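Local coordinates for ribosome-inactivating protein 3 (Zea mays, PDB 2PQG) that belongs to the plant ribosome-inactivating proteins, a family whose fold combines a mixed beta-sheet with many helices, at residues Glu4-Ser16 against Met123-Leu135. Residues are numbered along the deposited sequence; the frame is centred on the assembly and turned at random.
Sequences EIFPVEDANYPYS and MGRAEMTRAVNDL
Two consecutive type I turns, Pro7-Asp10 and Asp10-Tyr13, form the loop that receives Arg125, the first residue of helix 125-135. The side chain runs extended to CD and then bends (chi3 -65°), which lays the guanidinium against the loop backbone. Arg125 NH1 donates to Tyr13 O at 3.2 Å and 164°; the oxygen lies close to the guanidinium plane, whereas the nitrogen stands well above the carbonyl plane of Tyr13. Arg125 NH2 is directed at Val8 O, but the modelled 2.4 Å between them is too short to be trusted as a length. One face of the group is covered by the loop, with Ala11 CA 3.8 Å above its centre. Asn202 OD1 accepts from NE, so the loop and Asn202 together would limit the rotation of the guanidinium.

In the fold, the loop joins edge strand 2-7 of the mixed sheet to helix 15-27, and helix 125-135 runs crosswise to the strand (113° between their directions), with side chains bridging the gap. Val8 supplies apolar contact with both methyls: CG1, anti to the backbone N, lies 3.9 Å from Met128 CG and 3.2 Å from Thr129 OG1, a tight methyl-to-oxygen contact, and CG2 faces Val132 CG2. Met128, bent at its last torsion, makes a Met-aromatic contact: SD is 5.0 Å from the Phe6 ring centroid and essentially in the ring plane, hence at the edge. Phe6 also stacks on Phe18.

Next to this packing, the partly exposed Glu9 side chain crosses Thr129 at about a right angle, Glu9 CG lying 3.7 Å from Thr129 CG2. A water donates to Glu9 OE2 and, at 3.0 Å, to Asn133 OD1, while Glu9 OE2 also accepts from the backbone N of Arg59.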
loop_
_atom_site.group_PDB
_atom_site.type_symbol
_atom_site.label_atom_id
_atom_site.label_comp_id
_atom_site.label_asym_id
_atom_site.label_seq_id
_atom_site.Cartn_x
_atom_site.Cartn_y
_atom_site.Cartn_z
ATOM N N GLU A 4 3.906 -12.913 6.694
ATOM C CA GLU A 4 5.275 -12.501 6.416
ATOM C C GLU A 4 5.670 -11.595 7.594
ATOM O O GLU A 4 4.808 -10.968 8.239
ATOM C CB GLU A 4 5.415 -11.700 5.117
ATOM C CG GLU A 4 4.780 -12.350 3.916
ATOM C CD GLU A 4 5.413 -13.673 3.543
ATOM O OE1 GLU A 4 6.647 -13.800 3.673
ATOM O OE2 GLU A 4 4.676 -14.576 3.093
ATOM N N ILE A 5 6.967 -11.545 7.896
ATOM C CA ILE A 5 7.477 -10.725 8.992
ATOM C C ILE A 5 8.663 -9.886 8.541
ATOM O O ILE A 5 9.616 -10.413 7.964
ATOM C CB ILE A 5 7.919 -11.588 10.191
ATOM C CG1 ILE A 5 6.714 -12.343 10.764
ATOM C CG2 ILE A 5 8.546 -10.704 11.263
ATOM C CD1 ILE A 5 7.081 -13.336 11.850
ATOM N N PHE A 6 8.595 -8.580 8.787
ATOM C CA PHE A 6 9.684 -7.693 8.430
ATOM C C PHE A 6 10.175 -6.895 9.657
ATOM O O PHE A 6 9.422 -6.126 10.247
ATOM C CB PHE A 6 9.269 -6.700 7.331
ATOM C CG PHE A 6 10.407 -5.873 6.827
ATOM C CD1 PHE A 6 10.272 -4.508 6.673
ATOM C CD2 PHE A 6 11.639 -6.463 6.552
ATOM C CE1 PHE A 6 11.354 -3.726 6.260
ATOM C CE2 PHE A 6 12.727 -5.693 6.139
ATOM C CZ PHE A 6 12.584 -4.321 5.993
ATOM N N PRO A 7 11.440 -7.106 10.070
ATOM C CA PRO A 7 12.060 -6.431 11.219
ATOM C C PRO A 7 12.494 -5.048 10.759
ATOM O O PRO A 7 13.676 -4.806 10.486
ATOM C CB PRO A 7 13.226 -7.343 11.566
ATOM C CG PRO A 7 13.609 -7.920 10.217
ATOM C CD PRO A 7 12.321 -8.142 9.495
ATOM N N VAL A 8 11.535 -4.132 10.673
ATOM C CA VAL A 8 11.802 -2.791 10.164
ATOM C C VAL A 8 13.216 -2.334 10.514
ATOM O O VAL A 8 14.048 -2.126 9.631
ATOM C CB VAL A 8 10.792 -1.768 10.713
ATOM C CG1 VAL A 8 10.926 -0.443 9.976
ATOM C CG2 VAL A 8 9.374 -2.308 10.597
ATOM N N GLU A 9 13.479 -2.179 11.807
ATOM C CA GLU A 9 14.655 -1.485 12.270
ATOM C C GLU A 9 15.962 -2.194 12.012
ATOM O O GLU A 9 17.033 -1.595 12.132
ATOM C CB GLU A 9 14.508 -1.163 13.761
ATOM C CG GLU A 9 13.507 -0.069 14.082
ATOM C CD GLU A 9 13.712 0.513 15.473
ATOM O OE1 GLU A 9 14.653 1.313 15.653
ATOM O OE2 GLU A 9 12.938 0.163 16.388
ATOM N N ASP A 10 15.865 -3.468 11.657
ATOM C CA ASP A 10 17.045 -4.268 11.384
ATOM C C ASP A 10 17.729 -3.817 10.099
ATOM O O ASP A 10 17.386 -4.275 9.010
ATOM C CB ASP A 10 16.674 -5.740 11.262
ATOM C CG ASP A 10 17.877 -6.609 11.040
ATOM O OD1 ASP A 10 19.001 -6.063 11.026
ATOM O OD2 ASP A 10 17.705 -7.832 10.883
ATOM N N ALA A 11 18.711 -2.935 10.246
ATOM C CA ALA A 11 19.462 -2.403 9.123
ATOM C C ALA A 11 20.124 -3.467 8.244
ATOM O O ALA A 11 20.382 -3.216 7.069
ATOM C CB ALA A 11 20.502 -1.437 9.627
ATOM N N ASN A 12 20.401 -4.649 8.793
ATOM C CA ASN A 12 21.030 -5.710 7.999
ATOM C C ASN A 12 20.045 -6.484 7.100
ATOM O O ASN A 12 20.466 -7.254 6.241
ATOM C CB ASN A 12 21.750 -6.709 8.911
ATOM C CG ASN A 12 22.853 -6.074 9.740
ATOM O OD1 ASN A 12 23.819 -5.525 9.206
ATOM N ND2 ASN A 12 22.718 -6.164 11.058
ATOM N N TYR A 13 18.744 -6.290 7.313
ATOM C CA TYR A 13 17.704 -6.960 6.523
ATOM C C TYR A 13 17.189 -5.971 5.471
ATOM O O TYR A 13 16.307 -5.148 5.753
ATOM C CB TYR A 13 16.538 -7.397 7.430
ATOM C CG TYR A 13 15.569 -8.375 6.792
ATOM C CD1 TYR A 13 15.357 -8.382 5.415
ATOM C CD2 TYR A 13 14.832 -9.262 7.569
ATOM C CE1 TYR A 13 14.435 -9.241 4.827
ATOM C CE2 TYR A 13 13.903 -10.126 6.989
ATOM C CZ TYR A 13 13.709 -10.105 5.615
ATOM O OH TYR A 13 12.769 -10.924 5.030
ATOM N N PRO A 14 17.722 -6.054 4.238
ATOM C CA PRO A 14 17.299 -5.142 3.171
ATOM C C PRO A 14 15.849 -5.247 2.718
ATOM O O PRO A 14 15.271 -6.326 2.668
ATOM C CB PRO A 14 18.290 -5.445 2.051
ATOM C CG PRO A 14 18.619 -6.901 2.270
ATOM C CD PRO A 14 18.746 -7.003 3.758
ATOM N N TYR A 15 15.265 -4.098 2.399
ATOM C CA TYR A 15 13.892 -4.022 1.926
ATOM C C TYR A 15 13.709 -4.938 0.706
ATOM O O TYR A 15 12.691 -5.623 0.588
ATOM C CB TYR A 15 13.563 -2.564 1.565
ATOM C CG TYR A 15 12.271 -2.359 0.802
ATOM C CD1 TYR A 15 11.031 -2.427 1.444
ATOM C CD2 TYR A 15 12.293 -2.068 -0.563
ATOM C CE1 TYR A 15 9.839 -2.201 0.744
ATOM C CE2 TYR A 15 11.113 -1.844 -1.275
ATOM C CZ TYR A 15 9.889 -1.906 -0.613
ATOM O OH TYR A 15 8.724 -1.653 -1.305
ATOM N N SER A 16 14.696 -4.949 -0.189
ATOM C CA SER A 16 14.642 -5.773 -1.403
ATOM C C SER A 16 14.480 -7.253 -1.080
ATOM O O SER A 16 13.858 -7.998 -1.837
ATOM C CB SER A 16 15.914 -5.585 -2.227
ATOM O OG SER A 16 17.053 -5.908 -1.450
ATOM N N MET A 123 9.195 7.975 1.770
ATOM C CA MET A 123 9.406 6.616 2.250
ATOM C C MET A 123 10.824 6.388 2.740
ATOM O O MET A 123 11.679 7.271 2.625
ATOM C CB MET A 123 9.024 5.613 1.145
ATOM C CG MET A 123 7.609 5.813 0.618
ATOM S SD MET A 123 7.307 4.870 -0.890
ATOM C CE MET A 123 7.980 5.971 -2.136
ATOM N N GLY A 124 11.066 5.194 3.268
ATOM C CA GLY A 124 12.364 4.856 3.817
ATOM C C GLY A 124 12.157 3.982 5.049
ATOM O O GLY A 124 11.025 3.764 5.502
ATOM N N ARG A 125 13.246 3.446 5.586
ATOM C CA ARG A 125 13.173 2.573 6.752
ATOM C C ARG A 125 12.758 3.394 7.967
ATOM O O ARG A 125 11.858 2.998 8.712
ATOM C CB ARG A 125 14.528 1.902 6.994
ATOM C CG ARG A 125 14.533 0.903 8.126
ATOM C CD ARG A 125 15.955 0.509 8.476
ATOM N NE ARG A 125 16.622 -0.209 7.392
ATOM C CZ ARG A 125 16.333 -1.456 7.029
ATOM N NH1 ARG A 125 16.998 -2.021 6.032
ATOM N NH2 ARG A 125 15.386 -2.143 7.661
ATOM N N ALA A 126 13.402 4.544 8.154
ATOM C CA ALA A 126 13.065 5.403 9.286
ATOM C C ALA A 126 11.592 5.809 9.205
ATOM O O ALA A 126 10.899 5.878 10.223
ATOM C CB ALA A 126 13.954 6.641 9.296
ATOM N N GLU A 127 11.130 6.075 7.985
ATOM C CA GLU A 127 9.745 6.459 7.730
ATOM C C GLU A 127 8.805 5.309 8.073
ATOM O O GLU A 127 7.700 5.530 8.564
ATOM C CB GLU A 127 9.557 6.829 6.256
ATOM C CG GLU A 127 10.327 8.057 5.780
ATOM C CD GLU A 127 9.717 9.362 6.265
ATOM O OE1 GLU A 127 8.547 9.352 6.723
ATOM O OE2 GLU A 127 10.413 10.403 6.174
ATOM N N MET A 128 9.240 4.079 7.805
ATOM C CA MET A 128 8.425 2.906 8.109
ATOM C C MET A 128 8.444 2.598 9.615
ATOM O O MET A 128 7.463 2.095 10.169
ATOM C CB MET A 128 8.925 1.690 7.326
ATOM C CG MET A 128 8.025 0.474 7.464
ATOM S SD MET A 128 8.638 -0.978 6.567
ATOM C CE MET A 128 8.168 -0.617 4.892
ATOM N N THR A 129 9.568 2.892 10.267
ATOM C CA THR A 129 9.703 2.670 11.709
ATOM C C THR A 129 8.718 3.563 12.480
ATOM O O THR A 129 8.012 3.089 13.367
ATOM C CB THR A 129 11.151 2.967 12.194
ATOM O OG1 THR A 129 12.055 2.053 11.562
ATOM C CG2 THR A 129 11.264 2.808 13.714
ATOM N N ARG A 130 8.664 4.845 12.123
ATOM C CA ARG A 130 7.768 5.789 12.776
ATOM C C ARG A 130 6.290 5.505 12.496
ATOM O O ARG A 130 5.431 5.700 13.361
ATOM C CB ARG A 130 8.111 7.221 12.353
ATOM C CG ARG A 130 9.457 7.705 12.855
ATOM C CD ARG A 130 9.557 9.216 12.805
ATOM N NE ARG A 130 9.696 9.728 11.446
ATOM C CZ ARG A 130 10.807 9.637 10.721
ATOM N NH1 ARG A 130 11.885 9.049 11.228
ATOM N NH2 ARG A 130 10.845 10.139 9.492
ATOM N N ALA A 131 5.996 5.051 11.284
ATOM C CA ALA A 131 4.627 4.727 10.901
ATOM C C ALA A 131 4.085 3.571 11.735
ATOM O O ALA A 131 2.958 3.628 12.232
ATOM C CB ALA A 131 4.573 4.376 9.425
ATOM N N VAL A 132 4.886 2.519 11.885
ATOM C CA VAL A 132 4.472 1.365 12.673
ATOM C C VAL A 132 4.333 1.749 14.147
ATOM O O VAL A 132 3.321 1.445 14.781
ATOM C CB VAL A 132 5.477 0.189 12.536
ATOM C CG1 VAL A 132 5.120 -0.935 13.511
ATOM C CG2 VAL A 132 5.456 -0.345 11.110
ATOM N N ASN A 133 5.334 2.434 14.687
ATOM C CA ASN A 133 5.282 2.828 16.086
ATOM C C ASN A 133 4.084 3.721 16.361
ATOM O O ASN A 133 3.467 3.635 17.422
ATOM C CB ASN A 133 6.591 3.519 16.484
ATOM C CG ASN A 133 7.747 2.537 16.614
ATOM O OD1 ASN A 133 8.915 2.922 16.544
ATOM N ND2 ASN A 133 7.422 1.258 16.812
ATOM N N ASP A 134 3.748 4.558 15.388
ATOM C CA ASP A 134 2.620 5.475 15.499
ATOM C C ASP A 134 1.299 4.710 15.450
ATOM O O ASP A 134 0.456 4.858 16.337
ATOM C CB ASP A 134 2.656 6.478 14.345
ATOM C CG ASP A 134 1.912 7.761 14.656
ATOM O OD1 ASP A 134 0.802 7.698 15.221
ATOM O OD2 ASP A 134 2.442 8.840 14.321
ATOM N N LEU A 135 1.125 3.898 14.408
ATOM C CA LEU A 135 -0.102 3.121 14.231
ATOM C C LEU A 135 -0.306 2.043 15.297
ATOM O O LEU A 135 -1.438 1.622 15.559
ATOM C CB LEU A 135 -0.130 2.497 12.827
ATOM C CG LEU A 135 -0.245 3.521 11.692
ATOM C CD1 LEU A 135 -0.117 2.813 10.352
ATOM C CD2 LEU A 135 -1.581 4.273 11.796
HETATM O O HOH W 1 11.187 1.686 18.022
#